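Local coordinates for protein FMN-dependent NADH:quinone oxidoreductase 1 (Bacillus anthracis, PDB 3U7I) that probably uses FMN and NADH to reduce electrophilic quinones, and to cleave the azo bond of aromatic azo compounds to the corresponding amines, at residues C[24-29]-C[197-202]; C[32-37]-C[42-47]. One frame throughout, in Å; residues are numbered along the deposited sequence.

Contact 1: C[24-29]-C[197-202]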
ATOM      1  N   ILE C  24     -10.582 -12.947  10.085  1.00 25.29           N
ATOM      2  CA  ILE C  24     -10.100 -14.302  10.358  1.00 26.84           C
ATOM      3  C   ILE C  24     -11.259 -15.271  10.664  1.00 29.28           C
ATOM      4  O   ILE C  24     -11.261 -16.398  10.176  1.00 30.17           O
ATOM      5  CB  ILE C  24      -9.031 -14.313  11.481  1.00 31.94           C
ATOM      6  CG1 ILE C  24      -7.795 -13.508  11.043  1.00 31.28           C
ATOM      7  CG2 ILE C  24      -8.645 -15.738  11.837  1.00 32.58           C
ATOM      8  CD1 ILE C  24      -6.803 -13.186  12.161  1.00 30.98           C
ATOM      9  N   LYS C  25     -12.245 -14.827  11.448  1.00 26.72           N
ATOM     10  CA  LYS C  25     -13.458 -15.617  11.674  1.00 26.24           C
ATOM     11  C   LYS C  25     -14.160 -15.938  10.367  1.00 26.15           C
ATOM     12  O   LYS C  25     -14.533 -17.083  10.125  1.00 28.06           O
ATOM     13  CB  LYS C  25     -14.446 -14.897  12.603  1.00 30.91           C
ATOM     14  CG  LYS C  25     -14.141 -15.064  14.068  1.00 36.40           C
ATOM     15  CD  LYS C  25     -15.213 -14.463  14.959  1.00 41.41           C
ATOM     16  CE  LYS C  25     -14.666 -14.290  16.372  1.00 48.15           C
ATOM     17  NZ  LYS C  25     -15.690 -14.476  17.444  1.00 54.50           N
ATOM     18  N   VAL C  26     -14.354 -14.923   9.529  1.00 26.56           N
ATOM     19  CA  VAL C  26     -15.038 -15.116   8.251  1.00 26.92           C
ATOM     20  C   VAL C  26     -14.259 -16.062   7.326  1.00 27.62           C
ATOM     21  O   VAL C  26     -14.844 -16.918   6.661  1.00 27.14           O
ATOM     22  CB  VAL C  26     -15.303 -13.766   7.552  1.00 24.97           C
ATOM     23  CG1 VAL C  26     -15.979 -13.976   6.201  1.00 25.85           C
ATOM     24  CG2 VAL C  26     -16.152 -12.869   8.448  1.00 23.58           C
ATOM     25  N   PHE C  27     -12.936 -15.907   7.299  1.00 28.74           N
ATOM     26  CA  PHE C  27     -12.065 -16.799   6.535  1.00 25.16           C
ATOM     27  C   PHE C  27     -12.151 -18.255   7.009  1.00 23.78           C
ATOM     28  O   PHE C  27     -12.213 -19.183   6.198  1.00 22.00           O
ATOM     29  CB  PHE C  27     -10.604 -16.331   6.597  1.00 24.27           C
ATOM     30  CG  PHE C  27      -9.621 -17.413   6.251  1.00 26.37           C
ATOM     31  CD1 PHE C  27      -9.594 -17.953   4.972  1.00 21.70           C
ATOM     32  CD2 PHE C  27      -8.745 -17.911   7.206  1.00 28.92           C
ATOM     33  CE1 PHE C  27      -8.710 -18.963   4.643  1.00 21.58           C
ATOM     34  CE2 PHE C  27      -7.849 -18.922   6.882  1.00 28.97           C
ATOM     35  CZ  PHE C  27      -7.837 -19.450   5.596  1.00 23.90           C
ATOM     36  N   LYS C  28     -12.127 -18.455   8.324  1.00 23.12           N
ATOM     37  CA  LYS C  28     -12.190 -19.806   8.874  1.00 27.80           C
ATOM     38  C   LYS C  28     -13.536 -20.468   8.555  1.00 28.43           C
ATOM     39  O   LYS C  28     -13.612 -21.674   8.291  1.00 29.46           O
ATOM     40  CB  LYS C  28     -11.917 -19.785  10.378  1.00 33.47           C
ATOM     41  CG  LYS C  28     -10.477 -19.431  10.735  1.00 39.26           C
ATOM     42  CD  LYS C  28     -10.408 -18.740  12.103  1.00 48.68           C
ATOM     43  CE  LYS C  28      -9.451 -19.445  13.053  1.00 54.24           C
ATOM     44  NZ  LYS C  28      -9.877 -20.857  13.296  1.00 58.24           N
ATOM     45  N   HIS C  29     -14.594 -19.666   8.553  1.00 29.11           N
ATOM     46  CA  HIS C  29     -15.906 -20.146   8.138  1.00 29.05           C
ATOM     47  C   HIS C  29     -15.868 -20.534   6.658  1.00 28.44           C
ATOM     48  O   HIS C  29     -16.360 -21.602   6.282  1.00 27.75           O
ATOM     49  CB  HIS C  29     -16.974 -19.082   8.389  1.00 27.53           C
ATOM     50  CG  HIS C  29     -18.378 -19.591   8.264  1.00 30.03           C
ATOM     51  ND1 HIS C  29     -18.993 -20.326   9.254  1.00 32.31           N
ATOM     52  CD2 HIS C  29     -19.285 -19.470   7.264  1.00 29.49           C
ATOM     53  CE1 HIS C  29     -20.219 -20.637   8.868  1.00 35.11           C
ATOM     54  NE2 HIS C  29     -20.418 -20.135   7.661  1.00 31.88           N
ATOM     55  N   GLU C 197     -24.494  -9.467  13.447  1.00 39.18           N
ATOM     56  CA  GLU C 197     -25.033  -9.135  12.128  1.00 42.63           C
ATOM     57  C   GLU C 197     -23.924  -9.154  11.079  1.00 40.92           C
ATOM     58  O   GLU C 197     -24.094  -9.714   9.994  1.00 40.15           O
ATOM     59  CB  GLU C 197     -25.701  -7.756  12.137  1.00 51.68           C
ATOM     60  CG  GLU C 197     -26.173  -7.294  10.753  1.00 59.61           C
ATOM     61  CD  GLU C 197     -26.275  -5.771  10.618  1.00 67.75           C
ATOM     62  OE1 GLU C 197     -26.668  -5.093  11.600  1.00 71.54           O
ATOM     63  OE2 GLU C 197     -25.960  -5.251   9.521  1.00 68.00           O
ATOM     64  N   VAL C 198     -22.788  -8.541  11.404  1.00 37.36           N
ATOM     65  CA  VAL C 198     -21.641  -8.547  10.499  1.00 35.38           C
ATOM     66  C   VAL C 198     -21.212  -9.980  10.201  1.00 32.06           C
ATOM     67  O   VAL C 198     -21.139 -10.387   9.039  1.00 31.08           O
ATOM     68  CB  VAL C 198     -20.435  -7.758  11.073  1.00 28.71           C
ATOM     69  CG1 VAL C 198     -19.265  -7.788  10.107  1.00 27.88           C
ATOM     70  CG2 VAL C 198     -20.830  -6.330  11.372  1.00 29.96           C
ATOM     71  N   LEU C 199     -20.929 -10.740  11.256  1.00 32.11           N
ATOM     72  CA  LEU C 199     -20.438 -12.106  11.112  1.00 32.72           C
ATOM     73  C   LEU C 199     -21.389 -12.969  10.295  1.00 33.76           C
ATOM     74  O   LEU C 199     -20.958 -13.670   9.381  1.00 34.21           O
ATOM     75  CB  LEU C 199     -20.171 -12.736  12.482  1.00 35.66           C
ATOM     76  CG  LEU C 199     -18.863 -12.303  13.156  1.00 40.96           C
ATOM     77  CD1 LEU C 199     -18.788 -12.833  14.577  1.00 44.22           C
ATOM     78  CD2 LEU C 199     -17.654 -12.770  12.352  1.00 39.13           C
ATOM     79  N   GLN C 200     -22.680 -12.907  10.617  1.00 36.06           N
ATOM     80  CA  GLN C 200     -23.681 -13.754   9.964  1.00 33.12           C
ATOM     81  C   GLN C 200     -23.904 -13.409   8.491  1.00 29.59           C
ATOM     82  O   GLN C 200     -24.103 -14.302   7.663  1.00 28.45           O
ATOM     83  CB  GLN C 200     -25.005 -13.733  10.734  1.00 35.52           C
ATOM     84  CG  GLN C 200     -24.921 -14.346  12.131  1.00 42.15           C
ATOM     85  CD  GLN C 200     -24.436 -15.794  12.117  1.00 48.42           C
ATOM     86  OE1 GLN C 200     -24.743 -16.563  11.197  1.00 50.89           O
ATOM     87  NE2 GLN C 200     -23.668 -16.170  13.139  1.00 49.09           N
ATOM     88  N   ASN C 201     -23.873 -12.122   8.162  1.00 28.75           N
ATOM     89  CA  ASN C 201     -23.993 -11.712   6.768  1.00 31.40           C
ATOM     90  C   ASN C 201     -22.793 -12.160   5.929  1.00 31.26           C
ATOM     91  O   ASN C 201     -22.954 -12.624   4.799  1.00 31.03           O
ATOM     92  CB  ASN C 201     -24.199 -10.204   6.662  1.00 35.93           C
ATOM     93  CG  ASN C 201     -25.620  -9.787   6.995  1.00 42.40           C
ATOM     94  OD1 ASN C 201     -26.581 -10.452   6.596  1.00 44.62           O
ATOM     95  ND2 ASN C 201     -25.763  -8.688   7.733  1.00 41.82           N
ATOM     96  N   ALA C 202     -21.599 -12.029   6.505  1.00 30.53           N
ATOM     97  CA  ALA C 202     -20.353 -12.429   5.855  1.00 28.02           C
ATOM     98  C   ALA C 202     -20.265 -13.946   5.732  1.00 29.89           C
ATOM     99  O   ALA C 202     -19.848 -14.466   4.699  1.00 31.28           O
ATOM    100  CB  ALA C 202     -19.167 -11.897   6.618  1.00 25.25           C
TER
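Val26 directs both its methyls at Ala202 because CG1 stands anti to its backbone N (chi1 178°) and CG2 anti to its carbonyl carbon; on the opposing helix Leu199 keeps CG beside its own backbone N (chi1 -78°), which carries CD2 toward Lys25 and Val26. These groups join the first and last helices of a flavodoxin-like fold, 22-37 and 195-214, which run side by side on one face of the parallel sheet. The short segments cross at -30°, their axes 9.9 Å apart at closest approach. Backbones come nearest at Val26 and Ala202, with CA atoms 6.4 Å apart, as the single methyl of Ala202 permits. Val26 CG2 lies 3.7 Å from Ala202 CB, and Val26 CG1 is almost as near, so the alanine methyl is held between the two valine branches. Further toward the surface, Leu199 CD2 sits 3.9 Å from Lys25 CB. The lysine chain continues past the leucine fork, covering it with methylenes before bending near its amino end. No hydrogen bond links the two segments; the apolar layer continues inward, with Val26 touching Ile147 and Ala202 touching Ala187 of the sheet. One turn on, His29 stacks on Tyr203 and hydrogen-bonds Glu207, adding a polar tie between the same helices. At the outer edge of the layer, Lys25 CD approaches Leu199 CD1 to 3.9 Å.

Contact 2: C[32-37]-C[42-47]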
ATOM      1  N   GLU C  32     -13.735 -23.912   6.196  1.00 29.09           N
ATOM      2  CA  GLU C  32     -14.494 -25.087   6.613  1.00 30.53           C
ATOM      3  C   GLU C  32     -15.509 -25.474   5.541  1.00 30.90           C
ATOM      4  O   GLU C  32     -15.615 -26.639   5.151  1.00 33.42           O
ATOM      5  CB  GLU C  32     -15.202 -24.808   7.937  1.00 34.67           C
ATOM      6  CG  GLU C  32     -15.976 -25.993   8.496  1.00 44.13           C
ATOM      7  CD  GLU C  32     -16.678 -25.675   9.811  1.00 53.24           C
ATOM      8  OE1 GLU C  32     -16.481 -24.561  10.351  1.00 54.10           O
ATOM      9  OE2 GLU C  32     -17.429 -26.545  10.303  1.00 58.31           O
ATOM     10  N   SER C  33     -16.244 -24.478   5.062  1.00 32.55           N
ATOM     11  CA  SER C  33     -17.232 -24.656   3.999  1.00 35.56           C
ATOM     12  C   SER C  33     -16.602 -25.140   2.677  1.00 33.10           C
ATOM     13  O   SER C  33     -17.089 -26.092   2.046  1.00 33.04           O
ATOM     14  CB  SER C  33     -17.989 -23.339   3.791  1.00 39.07           C
ATOM     15  OG  SER C  33     -19.005 -23.466   2.816  1.00 43.11           O
ATOM     16  N   TYR C  34     -15.518 -24.481   2.276  1.00 27.99           N
ATOM     17  CA  TYR C  34     -14.764 -24.844   1.080  1.00 27.75           C
ATOM     18  C   TYR C  34     -14.276 -26.289   1.139  1.00 29.22           C
ATOM     19  O   TYR C  34     -14.471 -27.055   0.188  1.00 30.07           O
ATOM     20  CB  TYR C  34     -13.573 -23.902   0.945  1.00 24.67           C
ATOM     21  CG  TYR C  34     -12.853 -23.918  -0.386  1.00 22.84           C
ATOM     22  CD1 TYR C  34     -13.536 -23.690  -1.581  1.00 22.00           C
ATOM     23  CD2 TYR C  34     -11.476 -24.090  -0.440  1.00 22.50           C
ATOM     24  CE1 TYR C  34     -12.863 -23.667  -2.809  1.00 19.83           C
ATOM     25  CE2 TYR C  34     -10.793 -24.067  -1.655  1.00 22.46           C
ATOM     26  CZ  TYR C  34     -11.493 -23.855  -2.837  1.00 23.12           C
ATOM     27  OH  TYR C  34     -10.810 -23.834  -4.037  1.00 25.12           O
ATOM     28  N   LYS C  35     -13.637 -26.656   2.251  1.00 29.21           N
ATOM     29  CA  LYS C  35     -13.073 -27.998   2.406  1.00 30.47           C
ATOM     30  C   LYS C  35     -14.103 -29.127   2.232  1.00 31.48           C
ATOM     31  O   LYS C  35     -13.742 -30.243   1.859  1.00 30.63           O
ATOM     32  CB  LYS C  35     -12.342 -28.132   3.746  1.00 33.09           C
ATOM     33  CG  LYS C  35     -10.978 -27.453   3.795  1.00 33.44           C
ATOM     34  CD  LYS C  35     -10.240 -27.830   5.077  1.00 37.09           C
ATOM     35  CE  LYS C  35      -9.042 -26.921   5.340  1.00 41.62           C
ATOM     36  NZ  LYS C  35      -7.752 -27.388   4.747  1.00 42.32           N
ATOM     37  N   GLU C  36     -15.377 -28.830   2.486  1.00 34.77           N
ATOM     38  CA  GLU C  36     -16.456 -29.809   2.312  1.00 39.78           C
ATOM     39  C   GLU C  36     -16.800 -30.048   0.852  1.00 37.52           C
ATOM     40  O   GLU C  36     -17.320 -31.106   0.495  1.00 38.54           O
ATOM     41  CB  GLU C  36     -17.736 -29.326   2.989  1.00 47.37           C
ATOM     42  CG  GLU C  36     -17.737 -29.362   4.496  1.00 56.97           C
ATOM     43  CD  GLU C  36     -18.975 -28.698   5.069  1.00 62.70           C
ATOM     44  OE1 GLU C  36     -20.005 -28.642   4.356  1.00 62.33           O
ATOM     45  OE2 GLU C  36     -18.911 -28.222   6.226  1.00 65.53           O
ATOM     46  N   LEU C  37     -16.545 -29.048   0.014  1.00 32.98           N
ATOM     47  CA  LEU C  37     -17.015 -29.077  -1.370  1.00 32.62           C
ATOM     48  C   LEU C  37     -15.931 -29.395  -2.416  1.00 28.80           C
ATOM     49  O   LEU C  37     -16.242 -29.922  -3.485  1.00 25.41           O
ATOM     50  CB  LEU C  37     -17.724 -27.759  -1.717  1.00 30.86           C
ATOM     51  CG  LEU C  37     -18.940 -27.392  -0.863  1.00 28.28           C
ATOM     52  CD1 LEU C  37     -19.350 -25.956  -1.145  1.00 31.64           C
ATOM     53  CD2 LEU C  37     -20.099 -28.350  -1.096  1.00 28.30           C
ATOM     54  N   GLU C  42      -7.797 -31.406  -5.008  1.00 16.61           N
ATOM     55  CA  GLU C  42      -7.444 -30.045  -4.604  1.00 16.48           C
ATOM     56  C   GLU C  42      -6.564 -30.020  -3.368  1.00 16.16           C
ATOM     57  O   GLU C  42      -6.894 -30.645  -2.355  1.00 18.88           O
ATOM     58  CB  GLU C  42      -8.709 -29.225  -4.316  1.00 18.14           C
ATOM     59  CG  GLU C  42      -8.437 -27.746  -4.045  1.00 18.71           C
ATOM     60  CD  GLU C  42      -8.217 -26.958  -5.330  1.00 21.06           C
ATOM     61  OE1 GLU C  42      -8.537 -27.489  -6.412  1.00 20.60           O
ATOM     62  OE2 GLU C  42      -7.734 -25.807  -5.263  1.00 21.44           O
ATOM     63  N   THR C  43      -5.456 -29.290  -3.444  1.00 15.30           N
ATOM     64  CA  THR C  43      -4.634 -29.061  -2.266  1.00 15.97           C
ATOM     65  C   THR C  43      -4.672 -27.583  -1.882  1.00 15.66           C
ATOM     66  O   THR C  43      -5.106 -26.726  -2.661  1.00 16.64           O
ATOM     67  CB  THR C  43      -3.173 -29.527  -2.453  1.00 14.57           C
ATOM     68  OG1 THR C  43      -2.651 -28.968  -3.659  1.00 15.49           O
ATOM     69  CG2 THR C  43      -3.089 -31.045  -2.533  1.00 13.92           C
ATOM     70  N   ILE C  44      -4.221 -27.282  -0.672  1.00 14.40           N
ATOM     71  CA  ILE C  44      -4.266 -25.907  -0.185  1.00 17.23           C
ATOM     72  C   ILE C  44      -2.970 -25.525   0.521  1.00 16.84           C
ATOM     73  O   ILE C  44      -2.440 -26.292   1.328  1.00 17.32           O
ATOM     74  CB  ILE C  44      -5.454 -25.697   0.785  1.00 18.81           C
ATOM     75  CG1 ILE C  44      -6.780 -26.065   0.102  1.00 19.87           C
ATOM     76  CG2 ILE C  44      -5.454 -24.274   1.325  1.00 16.53           C
ATOM     77  CD1 ILE C  44      -7.995 -25.973   1.016  1.00 21.63           C
ATOM     78  N   GLU C  45      -2.460 -24.341   0.198  1.00 17.42           N
ATOM     79  CA  GLU C  45      -1.304 -23.786   0.889  1.00 17.88           C
ATOM     80  C   GLU C  45      -1.671 -22.415   1.438  1.00 15.92           C
ATOM     81  O   GLU C  45      -2.624 -21.792   0.966  1.00 19.40           O
ATOM     82  CB  GLU C  45      -0.104 -23.681  -0.057  1.00 17.29           C
ATOM     83  CG  GLU C  45       0.307 -25.011  -0.649  1.00 18.61           C
ATOM     84  CD  GLU C  45       1.473 -24.892  -1.599  1.00 22.83           C
ATOM     85  OE1 GLU C  45       2.028 -23.775  -1.731  1.00 24.17           O
ATOM     86  OE2 GLU C  45       1.838 -25.924  -2.207  1.00 22.99           O
ATOM     87  N   GLN C  46      -0.927 -21.956   2.438  1.00 15.64           N
ATOM     88  CA  GLN C  46      -1.168 -20.642   3.030  1.00 14.11           C
ATOM     89  C   GLN C  46       0.140 -19.926   3.342  1.00 16.28           C
ATOM     90  O   GLN C  46       1.057 -20.503   3.934  1.00 18.58           O
ATOM     91  CB  GLN C  46      -2.003 -20.762   4.310  1.00 15.09           C
ATOM     92  CG  GLN C  46      -2.181 -19.438   5.062  1.00 17.34           C
ATOM     93  CD  GLN C  46      -3.318 -19.489   6.061  1.00 20.33           C
ATOM     94  OE1 GLN C  46      -4.230 -20.309   5.933  1.00 22.42           O
ATOM     95  NE2 GLN C  46      -3.269 -18.621   7.065  1.00 19.89           N
ATOM     96  N   ILE C  47       0.219 -18.663   2.946  1.00 15.73           N
ATOM     97  CA  ILE C  47       1.352 -17.825   3.311  1.00 13.90           C
ATOM     98  C   ILE C  47       0.857 -16.747   4.264  1.00 12.44           C
ATOM     99  O   ILE C  47      -0.147 -16.084   4.004  1.00 16.58           O
ATOM    100  CB  ILE C  47       2.060 -17.214   2.062  1.00 19.50           C
ATOM    101  CG1 ILE C  47       3.265 -16.354   2.469  1.00 19.07           C
ATOM    102  CG2 ILE C  47       1.087 -16.409   1.208  1.00 18.20           C
ATOM    103  CD1 ILE C  47       4.051 -15.818   1.278  1.00 19.97           C
TER
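Tyr34 and Ile44 form the apolar part of this contact: Ile44 CD1 comes up to the edge of the tyrosine ring, near its plane, 4.2 Å from Tyr34 CD2. The ring leaves helix 22-37 with CG anti to its backbone N (chi1 -167°), and its hydroxyl points to Glu42, the residue just before strand 43-48. Tyr34 OH and Glu42 OE2 are 3.9 Å apart, too far for a direct hydrogen bond, and the ring and carboxylate planes are turned 75° from each other. Both oxygens instead hydrogen-bond Thr7 OG1, so one hydroxyl of the neighbouring strand joins the phenol to the carboxylate. Tyr34 is buried here, its ring meeting that of Phe30 with planes at about 20° and touching Leu213. The partly exposed Ile44 touches Ile9 and Ile38. The outer side is looser. Lys35 is exposed, and its chain crosses the end of Ile44 at a slant and bends at its last torsion, leaving NZ 4.0 Å from Ile44 CD1, a van der Waals approach by a charged end. Only 162 Å² is buried in all, and the closest CA pair, Lys35 and Glu42, is still 9.2 Å apart, so long side chains do the bridging. A helix laid against the strand that follows it, with the preceding strand 6-11 hydrogen-bonded alongside, is the beta-alpha-beta unit that opens this flavodoxin-like domain.

Helix 22-37 serves both contacts: an early turn packs on helix 195-214 in contact 1, and its later turns face strand 43-48 in contact 2. The centres are 16 Å apart, and segments 24-29 and 42-47 also touch, Phe27 CZ packing 3.7 Å from Gln46 OE1. Contact 1 joins parts distant in sequence, with 167 residues between its segments, whereas contact 2 closes a short connection of four. Contact 1 is the one near the cofactor region: the Leu199 side chain is about 4 Å from that of Val22, a predicted FMN-binding residue just before segment 24-29. Contact 2 lies away from that predicted site.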